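Local atomic coordinates of beta-ketoacyl synthase (Pseudomonas aeruginosa, PDB entry 4CW4), a protein that catalyses the condensation of acetyl-CoA with malonyl-ACP to acetoacetyl-ACP, the primer that starts fatty acid synthesis. Residues S7-I12 against A388-F393; Q304-I309 against L372-L377; K416-A421 against V532-S537. One frame throughout, in Å; residues are numbered along the deposited sequence.

Interaction 1: residues S7-I12 against A388-F393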
loop_
_atom_site.group_PDB
_atom_site.type_symbol
_atom_site.label_atom_id
_atom_site.label_comp_id
_atom_site.label_asym_id
_atom_site.label_seq_id
_atom_site.Cartn_x
_atom_site.Cartn_y
_atom_site.Cartn_z
ATOM N N SER A 7 23.426 -17.370 6.621
ATOM C CA SER A 7 22.015 -17.065 6.880
ATOM C C SER A 7 21.030 -18.206 6.592
ATOM O O SER A 7 21.294 -19.122 5.814
ATOM C CB SER A 7 21.580 -15.845 6.053
ATOM O OG SER A 7 22.279 -14.683 6.467
ATOM N N ARG A 8 19.872 -18.118 7.229
ATOM C CA ARG A 8 18.757 -18.993 6.940
ATOM C C ARG A 8 18.310 -18.845 5.500
ATOM O O ARG A 8 18.230 -17.736 4.977
ATOM C CB ARG A 8 17.593 -18.672 7.888
ATOM C CG ARG A 8 17.844 -19.188 9.302
ATOM C CD ARG A 8 16.800 -18.727 10.282
ATOM N NE ARG A 8 17.075 -19.179 11.647
ATOM C CZ ARG A 8 16.504 -18.674 12.735
ATOM N NH1 ARG A 8 15.670 -17.643 12.642
ATOM N NH2 ARG A 8 16.790 -19.178 13.921
ATOM N N LEU A 9 17.999 -19.979 4.879
ATOM C CA LEU A 9 17.501 -20.047 3.495
ATOM C C LEU A 9 15.980 -20.093 3.478
ATOM O O LEU A 9 15.403 -20.945 4.123
ATOM C CB LEU A 9 18.018 -21.315 2.800
ATOM C CG LEU A 9 17.569 -21.545 1.350
ATOM C CD1 LEU A 9 18.181 -20.516 0.415
ATOM C CD2 LEU A 9 17.907 -22.955 0.863
ATOM N N PRO A 10 15.326 -19.173 2.749
ATOM C CA PRO A 10 13.865 -19.258 2.656
ATOM C C PRO A 10 13.402 -20.387 1.732
ATOM O O PRO A 10 13.699 -20.382 0.522
ATOM C CB PRO A 10 13.479 -17.892 2.052
ATOM C CG PRO A 10 14.651 -16.995 2.337
ATOM C CD PRO A 10 15.818 -17.910 2.170
ATOM N N VAL A 11 12.676 -21.348 2.288
ATOM C CA VAL A 11 12.154 -22.441 1.477
ATOM C C VAL A 11 10.634 -22.345 1.410
ATOM O O VAL A 11 9.983 -21.933 2.372
ATOM C CB VAL A 11 12.619 -23.825 1.965
ATOM C CG1 VAL A 11 14.122 -23.934 1.858
ATOM C CG2 VAL A 11 12.182 -24.128 3.365
ATOM N N ILE A 12 10.089 -22.706 0.246
ATOM C CA ILE A 12 8.659 -22.687 0.004
ATOM C C ILE A 12 8.073 -24.015 0.463
ATOM O O ILE A 12 8.358 -25.050 -0.139
ATOM C CB ILE A 12 8.330 -22.460 -1.488
ATOM C CG1 ILE A 12 8.967 -21.169 -2.013
ATOM C CG2 ILE A 12 6.803 -22.468 -1.687
ATOM C CD1 ILE A 12 8.947 -21.060 -3.517
ATOM N N ALA A 388 13.006 -22.747 -3.377
ATOM C CA ALA A 388 13.595 -21.792 -2.429
ATOM C C ALA A 388 13.698 -20.437 -3.110
ATOM O O ALA A 388 13.817 -20.355 -4.329
ATOM C CB ALA A 388 14.967 -22.251 -1.971
ATOM N N VAL A 389 13.612 -19.370 -2.339
ATOM C CA VAL A 389 13.723 -18.048 -2.900
ATOM C C VAL A 389 14.901 -17.333 -2.243
ATOM O O VAL A 389 14.947 -17.207 -1.033
ATOM C CB VAL A 389 12.436 -17.248 -2.716
ATOM C CG1 VAL A 389 12.635 -15.889 -3.285
ATOM C CG2 VAL A 389 11.286 -17.919 -3.433
ATOM N N THR A 390 15.857 -16.892 -3.058
ATOM C CA THR A 390 17.129 -16.389 -2.552
ATOM C C THR A 390 17.276 -14.877 -2.634
ATOM O O THR A 390 18.026 -14.298 -1.864
ATOM C CB THR A 390 18.312 -17.051 -3.265
ATOM O OG1 THR A 390 18.100 -17.030 -4.664
ATOM C CG2 THR A 390 18.477 -18.499 -2.818
ATOM N N ASP A 391 16.578 -14.230 -3.554
ATOM C CA ASP A 391 16.716 -12.796 -3.718
ATOM C C ASP A 391 15.567 -12.249 -4.517
ATOM O O ASP A 391 15.026 -12.931 -5.412
ATOM C CB ASP A 391 17.992 -12.433 -4.483
ATOM C CG ASP A 391 19.215 -12.230 -3.578
ATOM O OD1 ASP A 391 19.185 -11.403 -2.622
ATOM O OD2 ASP A 391 20.216 -12.917 -3.838
ATOM N N VAL A 392 15.242 -10.996 -4.218
ATOM C CA VAL A 392 14.460 -10.144 -5.088
ATOM C C VAL A 392 15.172 -8.814 -5.167
ATOM O O VAL A 392 15.541 -8.230 -4.143
ATOM C CB VAL A 392 13.031 -9.911 -4.539
ATOM C CG1 VAL A 392 12.292 -8.816 -5.339
ATOM C CG2 VAL A 392 12.230 -11.221 -4.551
ATOM N N PHE A 393 15.360 -8.340 -6.385
ATOM C CA PHE A 393 15.953 -7.033 -6.622
ATOM C C PHE A 393 14.935 -6.086 -7.216
ATOM O O PHE A 393 14.170 -6.441 -8.116
ATOM C CB PHE A 393 17.176 -7.173 -7.512
ATOM C CG PHE A 393 18.266 -7.991 -6.873
ATOM C CD1 PHE A 393 18.984 -7.499 -5.795
ATOM C CD2 PHE A 393 18.533 -9.267 -7.316
ATOM C CE1 PHE A 393 19.953 -8.280 -5.186
ATOM C CE2 PHE A 393 19.502 -10.043 -6.713
ATOM C CZ PHE A 393 20.223 -9.543 -5.657
#
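Strand 10-19 pairs antiparallel with strand 387-394 here, between the two halves of the thiolase fold; the axes of 10-12 and 388-393 approach to 4.8 Å at 143°. One backbone hydrogen bond joins the segments. V389 N donates to P10 O over 3.0 Å at an N-H...O angle of 156°, lying in the carbonyl plane. The same oxygen also takes a CA-H...O contact from A388, and next to it V11 and A388 form a non-hydrogen-bonded pair with CA atoms 4.2 Å apart. P10 has no amide hydrogen to return. Its ring turns toward V389 O instead, CG lying 3.4 Å from that oxygen; V389 O is buried and has no polar partner in the model. In the thiolase fold of beta-ketoacyl synthases two related halves stand side by side, and this pairing probably joins strands of the two. P10 and V389 also touch helix 288-301, whose start closely follows C286, the inferred active-site cysteine. I12 extends CD1 obliquely across to V389 CG2 at 3.9 Å. L9 divides its methyl groups: with CG anti to the backbone N (chi1 179°), CD1 lies alongside T390 CG2 at 3.8 Å, while CD2 reaches A388 CB at 4.1 Å. F634 of the second subunit packs on both L9 and T390.

Interaction 2: residues Q304-I309 against L372-L377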
loop_
_atom_site.group_PDB
_atom_site.type_symbol
_atom_site.label_atom_id
_atom_site.label_comp_id
_atom_site.label_asym_id
_atom_site.label_seq_id
_atom_site.Cartn_x
_atom_site.Cartn_y
_atom_site.Cartn_z
ATOM N N GLN A 304 14.389 -12.339 11.852
ATOM C CA GLN A 304 13.268 -11.689 12.485
ATOM C C GLN A 304 12.050 -12.596 12.488
ATOM O O GLN A 304 11.268 -12.578 13.435
ATOM C CB GLN A 304 12.951 -10.372 11.781
ATOM C CG GLN A 304 14.007 -9.310 11.952
ATOM C CD GLN A 304 13.646 -8.054 11.211
ATOM O OE1 GLN A 304 12.907 -7.195 11.718
ATOM N NE2 GLN A 304 14.135 -7.943 9.997
ATOM N N ALA A 305 11.873 -13.376 11.424
ATOM C CA ALA A 305 10.723 -14.276 11.321
ATOM C C ALA A 305 11.144 -15.612 10.746
ATOM O O ALA A 305 12.092 -15.696 9.966
ATOM C CB ALA A 305 9.603 -13.662 10.469
ATOM N N ARG A 306 10.421 -16.651 11.126
ATOM C CA ARG A 306 10.739 -18.005 10.717
ATOM C C ARG A 306 9.677 -18.615 9.817
ATOM O O ARG A 306 9.974 -19.591 9.104
ATOM C CB ARG A 306 10.928 -18.869 11.946
ATOM C CG ARG A 306 12.071 -18.368 12.834
ATOM C CD ARG A 306 12.536 -19.381 13.848
ATOM N NE ARG A 306 13.274 -20.449 13.177
ATOM C CZ ARG A 306 14.020 -21.369 13.782
ATOM N NH1 ARG A 306 14.138 -21.392 15.103
ATOM N NH2 ARG A 306 14.666 -22.269 13.054
ATOM N N VAL A 307 8.454 -18.082 9.874
ATOM C CA VAL A 307 7.349 -18.541 9.038
ATOM C C VAL A 307 6.736 -17.313 8.426
ATOM O O VAL A 307 6.357 -16.393 9.155
ATOM C CB VAL A 307 6.265 -19.287 9.845
ATOM C CG1 VAL A 307 5.153 -19.798 8.926
ATOM C CG2 VAL A 307 6.899 -20.429 10.619
ATOM N N VAL A 308 6.658 -17.281 7.101
ATOM C CA VAL A 308 6.165 -16.103 6.415
ATOM C C VAL A 308 5.125 -16.489 5.370
ATOM O O VAL A 308 5.374 -17.327 4.506
ATOM C CB VAL A 308 7.292 -15.316 5.696
ATOM C CG1 VAL A 308 6.713 -14.040 5.074
ATOM C CG2 VAL A 308 8.432 -14.988 6.639
ATOM N N ILE A 309 3.958 -15.860 5.453
ATOM C CA ILE A 309 2.929 -16.030 4.430
ATOM C C ILE A 309 3.034 -14.795 3.556
ATOM O O ILE A 309 2.881 -13.672 4.045
ATOM C CB ILE A 309 1.525 -16.153 5.031
ATOM C CG1 ILE A 309 1.324 -17.530 5.716
ATOM C CG2 ILE A 309 0.461 -16.022 3.935
ATOM C CD1 ILE A 309 2.199 -17.803 6.937
ATOM N N LEU A 372 6.536 -19.586 3.410
ATOM C CA LEU A 372 7.977 -19.733 3.527
ATOM C C LEU A 372 8.345 -20.115 4.949
ATOM O O LEU A 372 7.727 -19.649 5.916
ATOM C CB LEU A 372 8.695 -18.416 3.204
ATOM C CG LEU A 372 8.324 -17.737 1.888
ATOM C CD1 LEU A 372 9.101 -16.438 1.719
ATOM C CD2 LEU A 372 8.579 -18.696 0.710
ATOM N N MET A 373 9.381 -20.938 5.069
ATOM C CA MET A 373 10.016 -21.167 6.357
ATOM C C MET A 373 11.508 -21.073 6.193
ATOM O O MET A 373 12.016 -21.321 5.117
ATOM C CB MET A 373 9.699 -22.560 6.895
ATOM C CG MET A 373 8.285 -22.773 7.323
ATOM S SD MET A 373 8.040 -24.441 7.963
ATOM C CE MET A 373 6.311 -24.279 8.453
ATOM N N ASP A 374 12.215 -20.744 7.264
ATOM C CA ASP A 374 13.653 -20.948 7.243
ATOM C C ASP A 374 13.977 -22.441 7.148
ATOM O O ASP A 374 13.192 -23.304 7.541
ATOM C CB ASP A 374 14.341 -20.314 8.450
ATOM C CG ASP A 374 14.029 -21.009 9.752
ATOM O OD1 ASP A 374 14.752 -21.979 10.126
ATOM O OD2 ASP A 374 13.072 -20.571 10.415
ATOM N N ASP A 375 15.152 -22.735 6.624
ATOM C CA ASP A 375 15.552 -24.105 6.372
ATOM C C ASP A 375 15.622 -24.969 7.620
ATOM O O ASP A 375 15.321 -26.155 7.570
ATOM C CB ASP A 375 16.894 -24.159 5.628
ATOM C CG ASP A 375 18.037 -23.509 6.387
ATOM O OD1 ASP A 375 17.974 -22.296 6.644
ATOM O OD2 ASP A 375 19.056 -24.185 6.649
ATOM N N GLU A 376 16.033 -24.389 8.730
ATOM C CA GLU A 376 16.173 -25.163 9.953
ATOM C C GLU A 376 14.804 -25.596 10.480
ATOM O O GLU A 376 14.614 -26.751 10.872
ATOM C CB GLU A 376 16.932 -24.332 10.984
ATOM C CG GLU A 376 17.261 -25.052 12.261
ATOM C CD GLU A 376 18.167 -24.217 13.133
ATOM O OE1 GLU A 376 17.668 -23.281 13.793
ATOM O OE2 GLU A 376 19.383 -24.492 13.141
ATOM N N LEU A 377 13.845 -24.671 10.492
ATOM C CA LEU A 377 12.501 -25.003 10.932
ATOM C C LEU A 377 11.856 -26.021 9.976
ATOM O O LEU A 377 11.174 -26.952 10.415
ATOM C CB LEU A 377 11.638 -23.731 11.024
ATOM C CG LEU A 377 10.210 -23.962 11.507
ATOM C CD1 LEU A 377 10.184 -24.476 12.946
ATOM C CD2 LEU A 377 9.366 -22.711 11.341
HETATM O O HOH W 1 16.388 -22.791 16.553
#
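R306 leaves its backbone with CG anti to the carbonyl carbon and bends at chi3 (72°), turning the guanidinium along the end of the neighbouring strand. D374 holds its carboxylate in the crowded position between its backbone N and carbonyl carbon (chi1 69°). The two then engage side-on, one nitrogen to each oxygen. R306 NE donates to D374 OD2 over 2.8 Å, straight at 179° and within the guanidinium plane, although it meets OD2 from above the carboxylate plane. R306 NH2 uses the syn lone pair of D374 OD1 at 2.9 Å. That oxygen is gripped a second time, by L377 N at 2.9 Å from above the carboxylate plane; this capping bond, with the positive end of the helix dipole, probably stabilises the charged form of D374. A weak bond of 3.3 Å from R306 NH2 to E376 OE1 extends the salt-bridge network, and a water links R306 NH1 to the same OE1. Along the backbone, V308 and L372 form a hydrogen-bonded antiparallel pair, V308 N to L372 O 2.9 Å and L372 N to V308 O 2.8 Å, followed by D374 N to R306 O at 3.1 Å. On the face of V307 and M373, V307 CG2 presses against L377 CD2 at 3.4 Å, tighter than usual for two methyls. D374 is thus the N-cap of helix 375-381, which follows strand 366-374, on the antiparallel side of the N-terminal sheet of the thiolase fold.

Interaction 3: residues K416-A421 against V532-S537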
loop_
_atom_site.group_PDB
_atom_site.type_symbol
_atom_site.label_atom_id
_atom_site.label_comp_id
_atom_site.label_asym_id
_atom_site.label_seq_id
_atom_site.Cartn_x
_atom_site.Cartn_y
_atom_site.Cartn_z
ATOM N N LYS A 416 21.036 -8.012 -11.849
ATOM C CA LYS A 416 21.416 -8.386 -10.479
ATOM C C LYS A 416 20.865 -9.765 -10.117
ATOM O O LYS A 416 21.513 -10.545 -9.409
ATOM C CB LYS A 416 20.929 -7.355 -9.458
ATOM C CG LYS A 416 21.627 -6.025 -9.542
ATOM C CD LYS A 416 21.109 -5.063 -8.497
ATOM C CE LYS A 416 21.554 -5.461 -7.106
ATOM N NZ LYS A 416 21.064 -4.555 -6.041
ATOM N N ALA A 417 19.666 -10.076 -10.603
ATOM C CA ALA A 417 19.065 -11.384 -10.302
ATOM C C ALA A 417 19.910 -12.518 -10.890
ATOM O O ALA A 417 20.214 -13.509 -10.212
ATOM C CB ALA A 417 17.621 -11.452 -10.818
ATOM N N VAL A 418 20.274 -12.377 -12.155
ATOM C CA VAL A 418 21.098 -13.376 -12.810
ATOM C C VAL A 418 22.463 -13.514 -12.101
ATOM O O VAL A 418 22.899 -14.632 -11.813
ATOM C CB VAL A 418 21.237 -13.082 -14.319
ATOM C CG1 VAL A 418 22.165 -14.095 -14.977
ATOM C CG2 VAL A 418 19.857 -13.149 -14.994
ATOM N N ALA A 419 23.109 -12.396 -11.781
ATOM C CA ALA A 419 24.400 -12.459 -11.113
ATOM C C ALA A 419 24.261 -13.193 -9.780
ATOM O O ALA A 419 25.139 -13.984 -9.401
ATOM C CB ALA A 419 24.961 -11.063 -10.883
ATOM N N SER A 420 23.170 -12.938 -9.059
ATOM C CA SER A 420 22.997 -13.546 -7.745
ATOM C C SER A 420 22.848 -15.061 -7.885
ATOM O O SER A 420 23.386 -15.823 -7.075
ATOM C CB SER A 420 21.818 -12.941 -6.988
ATOM O OG SER A 420 20.578 -13.354 -7.523
ATOM N N ALA A 421 22.140 -15.491 -8.937
ATOM C CA ALA A 421 21.958 -16.907 -9.181
ATOM C C ALA A 421 23.291 -17.567 -9.551
ATOM O O ALA A 421 23.571 -18.682 -9.133
ATOM C CB ALA A 421 20.903 -17.141 -10.268
ATOM N N VAL A 532 16.422 -23.244 -12.064
ATOM C CA VAL A 532 16.330 -21.867 -11.602
ATOM C C VAL A 532 15.338 -21.107 -12.460
ATOM O O VAL A 532 15.378 -21.211 -13.677
ATOM C CB VAL A 532 17.684 -21.168 -11.713
ATOM C CG1 VAL A 532 17.585 -19.666 -11.334
ATOM C CG2 VAL A 532 18.706 -21.883 -10.861
ATOM N N CYS A 533 14.458 -20.334 -11.812
ATOM C CA CYS A 533 13.566 -19.439 -12.535
ATOM C C CYS A 533 13.785 -17.997 -12.103
ATOM O O CYS A 533 13.873 -17.699 -10.899
ATOM C CB CYS A 533 12.101 -19.788 -12.290
ATOM S SG CYS A 533 10.963 -18.780 -13.278
ATOM N N PHE A 534 13.857 -17.113 -13.093
ATOM C CA PHE A 534 13.862 -15.678 -12.867
ATOM C C PHE A 534 12.457 -15.147 -13.134
ATOM O O PHE A 534 11.951 -15.222 -14.267
ATOM C CB PHE A 534 14.868 -15.027 -13.796
ATOM C CG PHE A 534 16.264 -15.547 -13.597
ATOM C CD1 PHE A 534 16.997 -15.156 -12.504
ATOM C CD2 PHE A 534 16.820 -16.448 -14.481
ATOM C CE1 PHE A 534 18.262 -15.627 -12.298
ATOM C CE2 PHE A 534 18.085 -16.933 -14.275
ATOM C CZ PHE A 534 18.811 -16.524 -13.181
ATOM N N ILE A 535 11.827 -14.635 -12.079
ATOM C CA ILE A 535 10.502 -14.026 -12.173
ATOM C C ILE A 535 10.687 -12.534 -12.454
ATOM O O ILE A 535 11.337 -11.840 -11.662
ATOM C CB ILE A 535 9.724 -14.171 -10.850
ATOM C CG1 ILE A 535 9.690 -15.620 -10.341
ATOM C CG2 ILE A 535 8.315 -13.625 -11.011
ATOM C CD1 ILE A 535 9.062 -16.608 -11.236
ATOM N N ASN A 536 10.148 -12.046 -13.569
ATOM C CA ASN A 536 10.325 -10.659 -13.945
ATOM C C ASN A 536 9.018 -9.875 -13.932
ATOM O O ASN A 536 7.982 -10.356 -14.409
ATOM C CB ASN A 536 10.973 -10.544 -15.324
ATOM C CG ASN A 536 11.595 -9.173 -15.535
ATOM O OD1 ASN A 536 12.207 -8.611 -14.613
ATOM N ND2 ASN A 536 11.385 -8.592 -16.711
ATOM N N SER A 537 9.062 -8.675 -13.374
ATOM C CA SER A 537 7.842 -7.889 -13.199
ATOM C C SER A 537 8.103 -6.395 -13.189
ATOM O O SER A 537 9.188 -5.899 -12.857
ATOM C CB SER A 537 7.133 -8.289 -11.907
ATOM O OG SER A 537 5.819 -7.780 -11.821
#
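K416 begins this turn of helix 409-425, which runs nearly antiparallel to the strand 532-539 that it packs on; the axes of 416-421 and 532-537 are 9.7 Å apart at 163°, enough to admit a layer of side chains. The side chain of K416 turns from the strand to a salt bridge with D220 of the second subunit. A417 points at the strand, its CB 4.1 Å from F534 CD1. Its carbonyl oxygen lies near the plane of the F534 ring, at the edge, 3.6 Å from CE1. That oxygen already accepts the helical N-H of A421 and the hydroxyl of S420, whose OG comes within 2.7 Å of A417 O from above the carbonyl plane. V418 places CG1 anti to its backbone N, which leaves CG2 anti to the carbonyl carbon and over the aromatic face. This CH-pi contact measures 4.0 Å from V418 CG2 to the F534 ring centroid, 14° off the ring normal. The opposite face is covered from within the strand by V532 CG1, 3.8 Å above the ring plane and offset toward the rim, so the ring is clasped between two valine methyls. A419 faces away and packs on Y628 of the second subunit. One turn beyond A417, A421 brings CB to the ring edge, 3.6 Å from F534 CZ, and it also touches V532 CG1. The F534 side chain leaves the strand toward the helix, and with CG anti to the carbonyl carbon (chi1 -59°) its ring lies against A417, V418 and A421. Strand 532-539 lies between strands 434-437 and 543-550; C533 and I535 pack on helix 482-496, whereas F534 meets helix 409-425, the arrangement of a thiolase-fold sheet layered between helices.

All three contacts are largely buried, with E376 of interaction 2 the one exposed touching residue. Interactions 1 and 2 share a sheet neighbourhood: strand 10-19 lies between strands 366-374 and 387-394, V11 N probably donates to M373 O over 2.9 Å, and L9 N probably bonds D375 OD1. Interaction 3 joins interaction 1 by packing, F393 lying against K416, A417 and S420, but stays about 12 Å from interaction 2 at the nearest atoms. The chemistry follows position. Strand pairing with apolar flanks joins two strands in 1, charge and capping dominate the strand-to-helix turn in 2, and helix-on-sheet packing in 3 is mostly apolar and aromatic, with one carbonyl oxygen at the ring edge.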